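Local coordinates for archaeal flagellar ATP-binding protein FlaH (Methanocaldococcus jannaschii DSM 2661, PDB 4WIA) that probably binds and hydrolyses ATP as a component of the archaeal flagellum (archaellum), with a suggested regulatory role in its assembly, at residues A[5-10]-A[22-26]; A[49-55]-A[80-84]; A[109-113]-A[145-151]; A[180-186]-A[199-205]. All coordinates share one frame; numbering follows the deposited sequence.

Interaction 1: A[5-10]-A[22-26]; sequences ELARID and GGIPH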
# COMPACT_ATOMS: atom_id res chain seq x y z
N GLU A 5 -2.43 -13.07 -11.37
CA GLU A 5 -1.24 -13.35 -12.22
C GLU A 5 -0.38 -12.12 -12.60
O GLU A 5 0.61 -12.28 -13.30
CB GLU A 5 -1.62 -14.17 -13.46
CG GLU A 5 -2.28 -13.45 -14.62
CD GLU A 5 -3.04 -14.43 -15.51
OE1 GLU A 5 -4.28 -14.49 -15.39
OE2 GLU A 5 -2.40 -15.17 -16.30
N LEU A 6 -0.70 -10.92 -12.09
CA LEU A 6 0.15 -9.72 -12.30
C LEU A 6 0.78 -9.23 -11.03
O LEU A 6 0.10 -8.88 -10.08
CB LEU A 6 -0.72 -8.57 -12.87
CG LEU A 6 -0.10 -7.77 -14.01
CD1 LEU A 6 0.09 -8.71 -15.19
CD2 LEU A 6 -1.00 -6.60 -14.44
N ALA A 7 2.09 -9.17 -11.00
CA ALA A 7 2.73 -8.61 -9.87
C ALA A 7 2.89 -7.09 -10.05
O ALA A 7 3.37 -6.65 -11.07
CB ALA A 7 4.09 -9.24 -9.72
N ARG A 8 2.49 -6.34 -9.03
CA ARG A 8 2.46 -4.89 -9.08
C ARG A 8 3.73 -4.23 -8.63
O ARG A 8 4.41 -4.68 -7.70
CB ARG A 8 1.31 -4.43 -8.29
CG ARG A 8 0.01 -4.98 -8.89
CD ARG A 8 -1.11 -4.04 -8.57
NE ARG A 8 -1.41 -3.16 -9.71
CZ ARG A 8 -2.12 -2.04 -9.63
NH1 ARG A 8 -2.57 -1.64 -8.44
NH2 ARG A 8 -2.33 -1.29 -10.71
N ILE A 9 4.12 -3.24 -9.39
CA ILE A 9 5.31 -2.48 -9.15
C ILE A 9 4.99 -0.96 -8.99
O ILE A 9 5.92 -0.14 -8.97
CB ILE A 9 6.32 -2.65 -10.31
CG1 ILE A 9 5.66 -2.33 -11.64
CG2 ILE A 9 6.85 -4.06 -10.35
CD1 ILE A 9 6.47 -1.42 -12.52
N ASP A 10 3.72 -0.64 -8.80
CA ASP A 10 3.26 0.73 -8.82
C ASP A 10 3.89 1.64 -7.80
O ASP A 10 3.90 1.34 -6.66
CB ASP A 10 1.78 0.75 -8.48
CG ASP A 10 0.98 -0.22 -9.25
OD1 ASP A 10 1.47 -1.21 -9.76
OD2 ASP A 10 -0.19 0.01 -9.33
N GLY A 22 0.73 -2.79 -16.98
CA GLY A 22 -0.01 -2.98 -15.72
C GLY A 22 0.81 -3.53 -14.59
O GLY A 22 0.49 -3.31 -13.43
N GLY A 23 1.84 -4.32 -14.91
CA GLY A 23 2.63 -5.02 -13.92
C GLY A 23 3.51 -6.04 -14.61
O GLY A 23 3.57 -6.10 -15.84
N ILE A 24 4.18 -6.87 -13.82
CA ILE A 24 5.03 -7.88 -14.35
C ILE A 24 4.31 -9.21 -14.18
O ILE A 24 3.83 -9.48 -13.10
CB ILE A 24 6.34 -7.92 -13.58
CG1 ILE A 24 7.15 -6.65 -13.80
CG2 ILE A 24 7.16 -9.14 -14.01
CD1 ILE A 24 7.69 -6.48 -15.21
N PRO A 25 4.16 -10.00 -15.26
CA PRO A 25 3.46 -11.28 -15.09
C PRO A 25 4.24 -12.22 -14.20
O PRO A 25 5.48 -12.37 -14.32
CB PRO A 25 3.36 -11.85 -16.51
CG PRO A 25 3.54 -10.69 -17.41
CD PRO A 25 4.46 -9.73 -16.68
N HIS A 26 3.52 -12.82 -13.29
CA HIS A 26 4.05 -13.97 -12.57
C HIS A 26 4.65 -15.01 -13.54
O HIS A 26 4.14 -15.20 -14.62
CB HIS A 26 2.95 -14.56 -11.67
CG HIS A 26 2.77 -13.78 -10.40
ND1 HIS A 26 1.59 -13.16 -10.05
CD2 HIS A 26 3.64 -13.50 -9.41
CE1 HIS A 26 1.75 -12.50 -8.91
NE2 HIS A 26 2.98 -12.71 -8.50
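Leu6 and Ala7 pair with Pro25 and Ile24 in a short two-stranded antiparallel sheet, separate from the main sheet of the chain. Ala7 and Ile24 form the hydrogen-bonded pair: Ala7 N donates to Ile24 O (2.7 Å), and Ile24 N returns a bond of 2.9 Å to Ala7 O, lying in its carbonyl plane. Leu6 and Pro25 are the non-hydrogen-bonded pair, which suits a proline nitrogen that carries no hydrogen. Beyond them the ladder is continued by His26 N, which donates to Glu5 O at 3.0 Å from above the carbonyl plane. At the other end Gly23 has no side chain, and its CA comes within 3.4 Å of Ala7 O. Leu6 lies over Gly22 and Gly23, its CD2 methyl resting 3.6 Å from Gly22 C. Ala7 and Ile24 share one face of the sheet and lean on Phe51 of helix 40-53 and Ile158 of strand 158-163; Leu6 and Pro25 turn to the other face and meet Pro208. His26 holds CG beside its own backbone N (chi1 -79°), which swings the imidazole back across strand 6-7. Ala7 CB then sits over one ring face in a CH-pi contact, 4.2 Å from the His26 ring centroid.

Interaction 2: A[49-55]-A[80-84]; sequences YGFLQNR and SINKK. With SO4 (sulfate ion), chain G; SO4 (sulfate ion), chain J.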
# COMPACT_ATOMS: atom_id res chain seq x y z
N TYR A 49 12.22 -2.05 -5.62
CA TYR A 49 11.47 -1.14 -4.74
C TYR A 49 9.97 -1.18 -4.96
O TYR A 49 9.20 -1.20 -4.00
CB TYR A 49 11.99 0.28 -4.89
CG TYR A 49 11.47 1.26 -3.84
CD1 TYR A 49 11.89 1.17 -2.54
CD2 TYR A 49 10.54 2.24 -4.16
CE1 TYR A 49 11.40 2.02 -1.59
CE2 TYR A 49 10.05 3.12 -3.20
CZ TYR A 49 10.49 3.01 -1.93
OH TYR A 49 10.01 3.86 -1.02
N GLY A 50 9.53 -1.19 -6.23
CA GLY A 50 8.09 -1.36 -6.56
C GLY A 50 7.47 -2.62 -5.96
O GLY A 50 6.50 -2.55 -5.25
N PHE A 51 8.08 -3.79 -6.25
CA PHE A 51 7.61 -5.03 -5.67
C PHE A 51 7.53 -4.94 -4.14
O PHE A 51 6.52 -5.30 -3.53
CB PHE A 51 8.57 -6.19 -6.04
CG PHE A 51 8.51 -6.62 -7.49
CD1 PHE A 51 7.32 -6.98 -8.06
CD2 PHE A 51 9.65 -6.70 -8.24
CE1 PHE A 51 7.27 -7.39 -9.36
CE2 PHE A 51 9.63 -7.12 -9.56
CZ PHE A 51 8.41 -7.42 -10.14
N LEU A 52 8.60 -4.47 -3.50
CA LEU A 52 8.60 -4.41 -2.06
C LEU A 52 7.49 -3.51 -1.50
O LEU A 52 6.86 -3.84 -0.49
CB LEU A 52 9.94 -3.93 -1.54
CG LEU A 52 11.08 -4.91 -1.69
CD1 LEU A 52 12.39 -4.17 -1.53
CD2 LEU A 52 10.96 -5.99 -0.62
N GLN A 53 7.26 -2.36 -2.13
CA GLN A 53 6.22 -1.46 -1.64
C GLN A 53 4.86 -2.05 -1.85
O GLN A 53 3.92 -1.71 -1.15
CB GLN A 53 6.31 -0.11 -2.38
CG GLN A 53 7.53 0.71 -2.02
CD GLN A 53 7.48 1.08 -0.57
OE1 GLN A 53 6.49 1.60 -0.10
NE2 GLN A 53 8.50 0.82 0.12
N ASN A 54 4.72 -2.93 -2.83
CA ASN A 54 3.43 -3.58 -3.06
C ASN A 54 3.29 -4.95 -2.37
O ASN A 54 2.44 -5.73 -2.76
CB ASN A 54 3.17 -3.66 -4.56
CG ASN A 54 2.81 -2.30 -5.11
OD1 ASN A 54 1.68 -1.93 -5.08
ND2 ASN A 54 3.79 -1.57 -5.61
N ARG A 55 4.12 -5.19 -1.36
CA ARG A 55 3.98 -6.34 -0.43
C ARG A 55 4.44 -7.67 -1.03
O ARG A 55 4.04 -8.72 -0.56
CB ARG A 55 2.56 -6.47 0.11
CG ARG A 55 1.97 -5.19 0.70
CD ARG A 55 2.77 -4.74 1.91
NE ARG A 55 2.36 -3.44 2.33
CZ ARG A 55 2.75 -2.81 3.44
NH1 ARG A 55 2.31 -1.58 3.66
NH2 ARG A 55 3.51 -3.37 4.35
N SER A 80 14.62 3.91 -0.41
CA SER A 80 15.29 3.36 0.74
C SER A 80 14.61 2.06 1.25
O SER A 80 13.40 1.91 1.26
CB SER A 80 15.52 4.44 1.81
OG SER A 80 14.36 4.58 2.61
N ILE A 81 15.44 1.06 1.59
CA ILE A 81 14.93 -0.29 1.89
C ILE A 81 15.42 -0.86 3.22
O ILE A 81 15.49 -2.08 3.40
CB ILE A 81 15.24 -1.23 0.76
CG1 ILE A 81 16.67 -1.06 0.18
CG2 ILE A 81 14.21 -1.00 -0.37
CD1 ILE A 81 17.84 -1.29 1.11
N ASN A 82 15.73 0.02 4.17
CA ASN A 82 16.23 -0.38 5.47
C ASN A 82 15.30 -1.28 6.22
O ASN A 82 15.71 -2.30 6.76
CB ASN A 82 16.46 0.89 6.32
CG ASN A 82 17.42 1.82 5.67
OD1 ASN A 82 17.08 2.96 5.27
ND2 ASN A 82 18.64 1.35 5.52
N LYS A 83 14.06 -0.85 6.36
CA LYS A 83 13.09 -1.66 7.07
C LYS A 83 12.81 -2.98 6.40
O LYS A 83 12.53 -3.97 7.09
CB LYS A 83 11.79 -0.92 7.32
CG LYS A 83 11.92 -0.02 8.52
CD LYS A 83 10.58 0.36 9.09
CE LYS A 83 10.74 0.86 10.51
NZ LYS A 83 9.42 1.27 11.06
N LYS A 84 12.87 -3.01 5.09
CA LYS A 84 12.60 -4.21 4.36
C LYS A 84 13.76 -5.21 4.57
O LYS A 84 13.52 -6.41 4.68
CB LYS A 84 12.43 -3.92 2.88
CG LYS A 84 11.23 -3.03 2.52
CD LYS A 84 9.93 -3.79 2.66
CE LYS A 84 8.73 -2.95 2.30
NZ LYS A 84 7.46 -3.75 2.32
S SO4 G . 13.41 3.05 5.65
O1 SO4 G . 14.28 3.02 4.50
O2 SO4 G . 12.25 3.82 5.33
O3 SO4 G . 14.11 3.63 6.78
O4 SO4 G . 12.83 1.79 6.01
S SO4 J . 6.16 -5.51 5.30
O1 SO4 J . 5.56 -5.07 6.60
O2 SO4 J . 5.11 -5.45 4.22
O3 SO4 J . 7.33 -4.84 4.78
O4 SO4 J . 6.50 -6.97 5.56
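Lys84 reaches across to the end of helix 40-53 and donates from NZ to Leu52 O at 2.9 Å. The bend at chi2 (-73°) turns the rest of its extended chain alongside Leu52, which it passes in the opposite direction, with Lys84 CD 4.1 Å from Leu52 CD2. NZ approaches Leu52 O from one face of the carbonyl plane while Arg55 N uses the other, giving that oxygen two donors. Arg55 points its CB away but bends at chi2 (-64°), bringing NH2 to O2 of a sulfate, probably from the crystallisation liquor, at 2.6 Å. Lys84 NZ holds O3 of the same ion at 2.7 Å, so one anion lies between the two cationic tips. Ile81 CG2 lies 3.8 Å from Leu52 CD1 and meets the edge of the Tyr49 ring, in its plane, at CD1. A second such sulfate accepts from Lys83 N, 2.9 Å from its O4, at the N-terminus of helix 82-87. Lys84 NZ also bonds to Ser12 of the third subunit, and Arg55 NH1 to Gln53 of that subunit, so the contact borders a subunit interface. Arg55, with positive phi, is the C-prime residue of a Schellman motif closing helix 40-53.

Interaction 3: A[109-113]-A[145-151]; sequences LKKVM and LMAFFKR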
# COMPACT_ATOMS: atom_id res chain seq x y z
N LEU A 109 27.62 -20.81 -10.38
CA LEU A 109 26.35 -21.31 -10.88
C LEU A 109 25.74 -22.41 -10.03
O LEU A 109 24.52 -22.51 -9.88
CB LEU A 109 26.52 -21.75 -12.35
CG LEU A 109 26.93 -20.60 -13.29
CD1 LEU A 109 26.81 -21.04 -14.74
CD2 LEU A 109 26.16 -19.29 -13.10
N LYS A 110 26.58 -23.26 -9.48
CA LYS A 110 26.15 -24.27 -8.53
C LYS A 110 25.54 -23.62 -7.28
O LYS A 110 24.46 -24.00 -6.86
CB LYS A 110 27.35 -25.14 -8.18
CG LYS A 110 27.06 -26.19 -7.12
CD LYS A 110 28.29 -27.01 -6.82
CE LYS A 110 28.07 -27.82 -5.56
NZ LYS A 110 29.10 -28.87 -5.41
N LYS A 111 26.22 -22.61 -6.72
CA LYS A 111 25.68 -21.82 -5.58
C LYS A 111 24.33 -21.18 -5.89
O LYS A 111 23.39 -21.22 -5.09
CB LYS A 111 26.66 -20.71 -5.18
CG LYS A 111 27.84 -21.16 -4.34
CD LYS A 111 27.75 -20.70 -2.86
CE LYS A 111 29.05 -20.84 -2.07
NZ LYS A 111 29.28 -22.14 -1.37
N VAL A 112 24.25 -20.57 -7.06
CA VAL A 112 23.01 -19.98 -7.51
C VAL A 112 21.87 -21.00 -7.55
O VAL A 112 20.74 -20.69 -7.17
CB VAL A 112 23.21 -19.37 -8.93
CG1 VAL A 112 21.87 -19.16 -9.65
CG2 VAL A 112 23.99 -18.08 -8.81
N MSE A 113 22.15 -22.20 -8.05
CA MSE A 113 21.08 -23.19 -8.25
C MSE A 113 20.70 -23.85 -6.95
O MSE A 113 19.59 -24.35 -6.81
CB MSE A 113 21.40 -24.19 -9.33
CG MSE A 113 21.72 -23.48 -10.63
SE MSE A 113 22.21 -24.69 -12.10
CE MSE A 113 20.96 -26.15 -11.61
N LEU A 145 21.40 -23.82 -16.52
CA LEU A 145 20.99 -22.71 -15.70
C LEU A 145 19.61 -22.22 -16.13
O LEU A 145 18.74 -21.97 -15.28
CB LEU A 145 21.99 -21.58 -15.81
CG LEU A 145 21.69 -20.36 -14.95
CD1 LEU A 145 21.86 -20.67 -13.46
CD2 LEU A 145 22.58 -19.23 -15.40
N MSE A 146 19.41 -22.12 -17.44
CA MSE A 146 18.11 -21.67 -17.99
C MSE A 146 17.03 -22.63 -17.60
O MSE A 146 15.96 -22.23 -17.20
CB MSE A 146 18.12 -21.46 -19.52
CG MSE A 146 19.03 -20.32 -19.99
SE MSE A 146 18.76 -18.54 -19.20
CE MSE A 146 17.20 -19.05 -18.12
N ALA A 147 17.30 -23.90 -17.72
CA ALA A 147 16.32 -24.94 -17.36
C ALA A 147 15.95 -24.83 -15.89
O ALA A 147 14.80 -25.01 -15.53
CB ALA A 147 16.88 -26.33 -17.67
N PHE A 148 16.93 -24.53 -15.05
CA PHE A 148 16.68 -24.36 -13.65
C PHE A 148 15.79 -23.15 -13.37
O PHE A 148 14.83 -23.21 -12.60
CB PHE A 148 18.01 -24.21 -12.91
CG PHE A 148 17.84 -23.69 -11.51
CD1 PHE A 148 17.42 -24.55 -10.51
CD2 PHE A 148 17.95 -22.34 -11.24
CE1 PHE A 148 17.20 -24.10 -9.24
CE2 PHE A 148 17.74 -21.87 -9.95
CZ PHE A 148 17.36 -22.75 -8.94
N PHE A 149 16.15 -22.01 -13.97
CA PHE A 149 15.28 -20.79 -13.86
C PHE A 149 13.85 -21.04 -14.34
O PHE A 149 12.89 -20.59 -13.69
CB PHE A 149 15.87 -19.60 -14.65
CG PHE A 149 17.06 -18.95 -13.99
CD1 PHE A 149 17.39 -19.17 -12.68
CD2 PHE A 149 17.86 -18.12 -14.75
CE1 PHE A 149 18.48 -18.58 -12.13
CE2 PHE A 149 18.95 -17.49 -14.19
CZ PHE A 149 19.25 -17.71 -12.87
N LYS A 150 13.70 -21.75 -15.44
CA LYS A 150 12.36 -22.14 -15.94
C LYS A 150 11.53 -22.97 -14.93
O LYS A 150 10.33 -22.83 -14.84
CB LYS A 150 12.48 -22.90 -17.28
CG LYS A 150 12.79 -21.97 -18.44
CD LYS A 150 11.90 -20.73 -18.49
CE LYS A 150 12.41 -19.88 -19.66
NZ LYS A 150 11.43 -19.09 -20.41
N ARG A 151 12.23 -23.80 -14.19
CA ARG A 151 11.67 -24.62 -13.14
C ARG A 151 11.19 -23.73 -12.00
O ARG A 151 10.07 -23.87 -11.52
CB ARG A 151 12.81 -25.58 -12.69
CG ARG A 151 12.50 -27.05 -12.64
CD ARG A 151 13.63 -27.91 -13.26
NE ARG A 151 14.92 -27.81 -12.54
CZ ARG A 151 16.15 -27.98 -13.07
NH1 ARG A 151 17.23 -27.82 -12.29
NH2 ARG A 151 16.31 -28.29 -14.36
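Met113 and Phe148 centre a buried, nearly parallel helix-helix contact in the P-loop ATPase fold, joining helix 108-114 to helix 142-153. The segment axes come within 11.0 Å of each other at an angle of 12°, and no hydrogen bond crosses between them. The ring of Phe148, with CG anti to the backbone N (chi1 166°), reaches toward the end of the shorter helix. Met113 CA lies over one face in a CH-pi contact, 4.0 Å from the Phe148 ring centroid. The selenomethionine side chain slides past the ring in the opposite direction; its SE stands obliquely to the ring in a Met-aromatic contact, and a bend at chi3 folds CE back to 3.8 Å from Phe148 CB. Leu145 uses both methyls beside this pair: CD1 is 4.0 Å from Met113 CG and 4.1 Å from Val112 CG1, whereas CD2 faces Leu109 CD2 at 4.3 Å. Val112 CG1 also meets the Phe149 ring, 4.2 Å from its CE1. Leu132 and Ile133 of helix 129-134 pack on Leu109, Val112 and Leu145, Tyr119 meets the Phe148 ring edge-to-face, and Phe149 continues inward onto Leu29 of strand 29-33 and Ile159 and Cys161 of strand 158-163.

Interaction 4: A[180-186]-A[199-205]; sequences ATMLIRT and AKILKYN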
# COMPACT_ATOMS: atom_id res chain seq x y z
N ALA A 180 14.48 -16.03 -22.31
CA ALA A 180 13.78 -14.90 -21.69
C ALA A 180 12.26 -14.92 -22.03
O ALA A 180 11.90 -15.19 -23.16
CB ALA A 180 14.40 -13.59 -22.16
N THR A 181 11.39 -14.65 -21.06
CA THR A 181 10.02 -14.34 -21.38
C THR A 181 9.87 -12.83 -21.68
O THR A 181 9.05 -12.42 -22.51
CB THR A 181 9.05 -14.73 -20.26
OG1 THR A 181 9.29 -13.90 -19.11
CG2 THR A 181 9.20 -16.17 -19.94
N MSE A 182 10.65 -12.01 -20.99
CA MSE A 182 10.69 -10.60 -21.25
C MSE A 182 12.13 -10.23 -21.49
O MSE A 182 12.97 -10.41 -20.65
CB MSE A 182 10.12 -9.84 -20.06
CG MSE A 182 10.04 -8.34 -20.35
SE MSE A 182 9.34 -7.45 -18.78
CE MSE A 182 8.84 -5.77 -19.59
N LEU A 183 12.42 -9.68 -22.65
CA LEU A 183 13.74 -9.23 -22.97
C LEU A 183 13.80 -7.71 -23.17
O LEU A 183 13.10 -7.15 -24.02
CB LEU A 183 14.22 -9.90 -24.23
CG LEU A 183 15.63 -9.49 -24.69
CD1 LEU A 183 16.73 -10.03 -23.76
CD2 LEU A 183 15.88 -9.93 -26.14
N ILE A 184 14.67 -7.06 -22.41
CA ILE A 184 14.81 -5.65 -22.43
C ILE A 184 16.24 -5.32 -22.72
O ILE A 184 17.16 -5.79 -22.02
CB ILE A 184 14.47 -5.03 -21.07
CG1 ILE A 184 13.08 -5.42 -20.65
CG2 ILE A 184 14.59 -3.52 -21.16
CD1 ILE A 184 12.75 -5.02 -19.22
N ARG A 185 16.46 -4.49 -23.72
CA ARG A 185 17.80 -4.02 -24.05
C ARG A 185 17.99 -2.57 -23.69
O ARG A 185 17.17 -1.73 -24.07
CB ARG A 185 18.10 -4.27 -25.53
CG ARG A 185 19.40 -3.66 -26.01
CD ARG A 185 19.80 -4.22 -27.35
NE ARG A 185 20.69 -3.32 -28.06
CZ ARG A 185 22.03 -3.33 -28.00
NH1 ARG A 185 22.71 -4.21 -27.26
NH2 ARG A 185 22.72 -2.43 -28.70
N THR A 186 19.07 -2.27 -22.99
CA THR A 186 19.38 -0.92 -22.54
C THR A 186 20.55 -0.31 -23.31
O THR A 186 21.49 -1.01 -23.63
CB THR A 186 19.69 -0.87 -21.05
OG1 THR A 186 20.74 -1.76 -20.73
CG2 THR A 186 18.49 -1.26 -20.26
N ALA A 199 15.42 1.92 -22.57
CA ALA A 199 15.12 0.53 -22.35
C ALA A 199 14.12 0.10 -23.40
O ALA A 199 13.01 0.58 -23.42
CB ALA A 199 14.52 0.36 -21.00
N LYS A 200 14.52 -0.79 -24.31
CA LYS A 200 13.65 -1.25 -25.33
C LYS A 200 13.19 -2.69 -25.06
O LYS A 200 14.01 -3.59 -24.82
CB LYS A 200 14.36 -1.15 -26.64
CG LYS A 200 13.45 -1.37 -27.82
CD LYS A 200 14.25 -1.29 -29.11
CE LYS A 200 13.53 -0.59 -30.23
NZ LYS A 200 14.56 -0.09 -31.17
N ILE A 201 11.89 -2.92 -25.16
CA ILE A 201 11.34 -4.20 -24.83
C ILE A 201 11.28 -4.98 -26.12
O ILE A 201 10.37 -4.82 -26.90
CB ILE A 201 9.95 -4.06 -24.20
CG1 ILE A 201 10.08 -3.38 -22.84
CG2 ILE A 201 9.30 -5.44 -24.09
CD1 ILE A 201 8.78 -3.09 -22.11
N LEU A 202 12.28 -5.83 -26.34
CA LEU A 202 12.36 -6.60 -27.58
C LEU A 202 11.41 -7.76 -27.60
O LEU A 202 11.04 -8.20 -28.65
CB LEU A 202 13.76 -7.11 -27.77
CG LEU A 202 14.84 -6.06 -27.80
CD1 LEU A 202 16.22 -6.71 -27.83
CD2 LEU A 202 14.65 -5.15 -28.99
N LYS A 203 10.93 -8.20 -26.46
CA LYS A 203 10.08 -9.38 -26.40
C LYS A 203 9.39 -9.37 -25.09
O LYS A 203 9.97 -8.98 -24.09
CB LYS A 203 10.99 -10.59 -26.50
CG LYS A 203 10.36 -11.95 -26.35
CD LYS A 203 11.51 -12.96 -26.30
CE LYS A 203 11.08 -14.37 -26.12
NZ LYS A 203 12.29 -15.18 -25.87
N TYR A 204 8.14 -9.81 -25.06
CA TYR A 204 7.35 -9.75 -23.87
C TYR A 204 6.26 -10.77 -23.95
O TYR A 204 5.13 -10.46 -24.28
CB TYR A 204 6.72 -8.33 -23.72
CG TYR A 204 6.22 -7.94 -22.32
CD1 TYR A 204 6.26 -8.82 -21.26
CD2 TYR A 204 5.66 -6.68 -22.09
CE1 TYR A 204 5.79 -8.45 -20.00
CE2 TYR A 204 5.18 -6.29 -20.87
CZ TYR A 204 5.25 -7.17 -19.81
OH TYR A 204 4.79 -6.78 -18.56
N ASN A 205 6.58 -12.02 -23.67
CA ASN A 205 5.56 -13.06 -23.57
C ASN A 205 4.67 -12.77 -22.37
O ASN A 205 5.15 -12.35 -21.28
CB ASN A 205 6.17 -14.43 -23.33
CG ASN A 205 7.15 -14.86 -24.41
OD1 ASN A 205 7.11 -14.39 -25.53
ND2 ASN A 205 8.07 -15.77 -24.04
O HOH W 1 7.22 -12.16 -19.03
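Lys203 and Leu183 pair across a beta hairpin, strands 182-191 and 194-204, that continues the main sheet of the P-loop fold beyond strand 29-33. A classic beta bulge shifts the register by one residue: Leu202 and Lys203 both face Leu183, whose carbonyl takes Leu202 N at 2.8 Å and only weakly Lys203 N at 3.4 Å. Past the bulge, Arg185 and Lys200 exchange two backbone bonds in regular antiparallel register.

The Lys203 side chain is extended throughout and runs from the strand to the end of helix 170-179. CB lies 4.0 Å from Leu183 CB. CG passes Thr181 O at 4.1 Å, and CD comes to 3.9 Å from Ala180 O. CE draws closer to that same oxygen, and NZ ends on it with a hydrogen bond of 2.7 Å in the carbonyl plane. NZ also bonds to Arg177 O, so the ammonium gathers carbonyls where helix 170-179 ends, a place where a positive charge is probably welcome.

Leu202, the extra residue of the bulge, crosses Leu183 obliquely, its CD1 against Leu183 CD2. The face opposite Leu183 and Lys203 carries Met182, Ile184, Thr186, Ala199, Ile201 and Tyr204; Thr186 OG1 is hydrogen-bonded to Thr38, which by similarity binds ATP. Met182, with CG anti to the backbone N (chi1 -175°) and a fully extended chain, lies alongside Tyr204 and points the same way. Its SE is over the ring in a Met-aromatic contact, and the terminal CE, 3.7 Å from Ile201 CD1, hangs above the ring 3.9 Å from the Tyr204 centroid.

The four contacts follow one another along the chain without overlap. Interaction 1 meets interaction 2 through Asp10 O and Asn54 ND2, a probable hydrogen bond, and through Ile9 against Phe51, so the small N-terminal sheet rests on helix 40-53, which follows the P-loop. On another side it meets interaction 4, where Ile24 packs on Met182 and Pro25 on Tyr204; its centre is about 15 Å from those of interactions 2 and 4. Interactions 2 and 4 lie on opposite sides of the chain's centre. Lys150 touching Thr181 links interactions 3 and 4, centres about 20 Å apart. Interaction 4 lies in the main sheet, interactions 2 and 3 in helices around it, with interaction 2 bordering the neighbouring subunits.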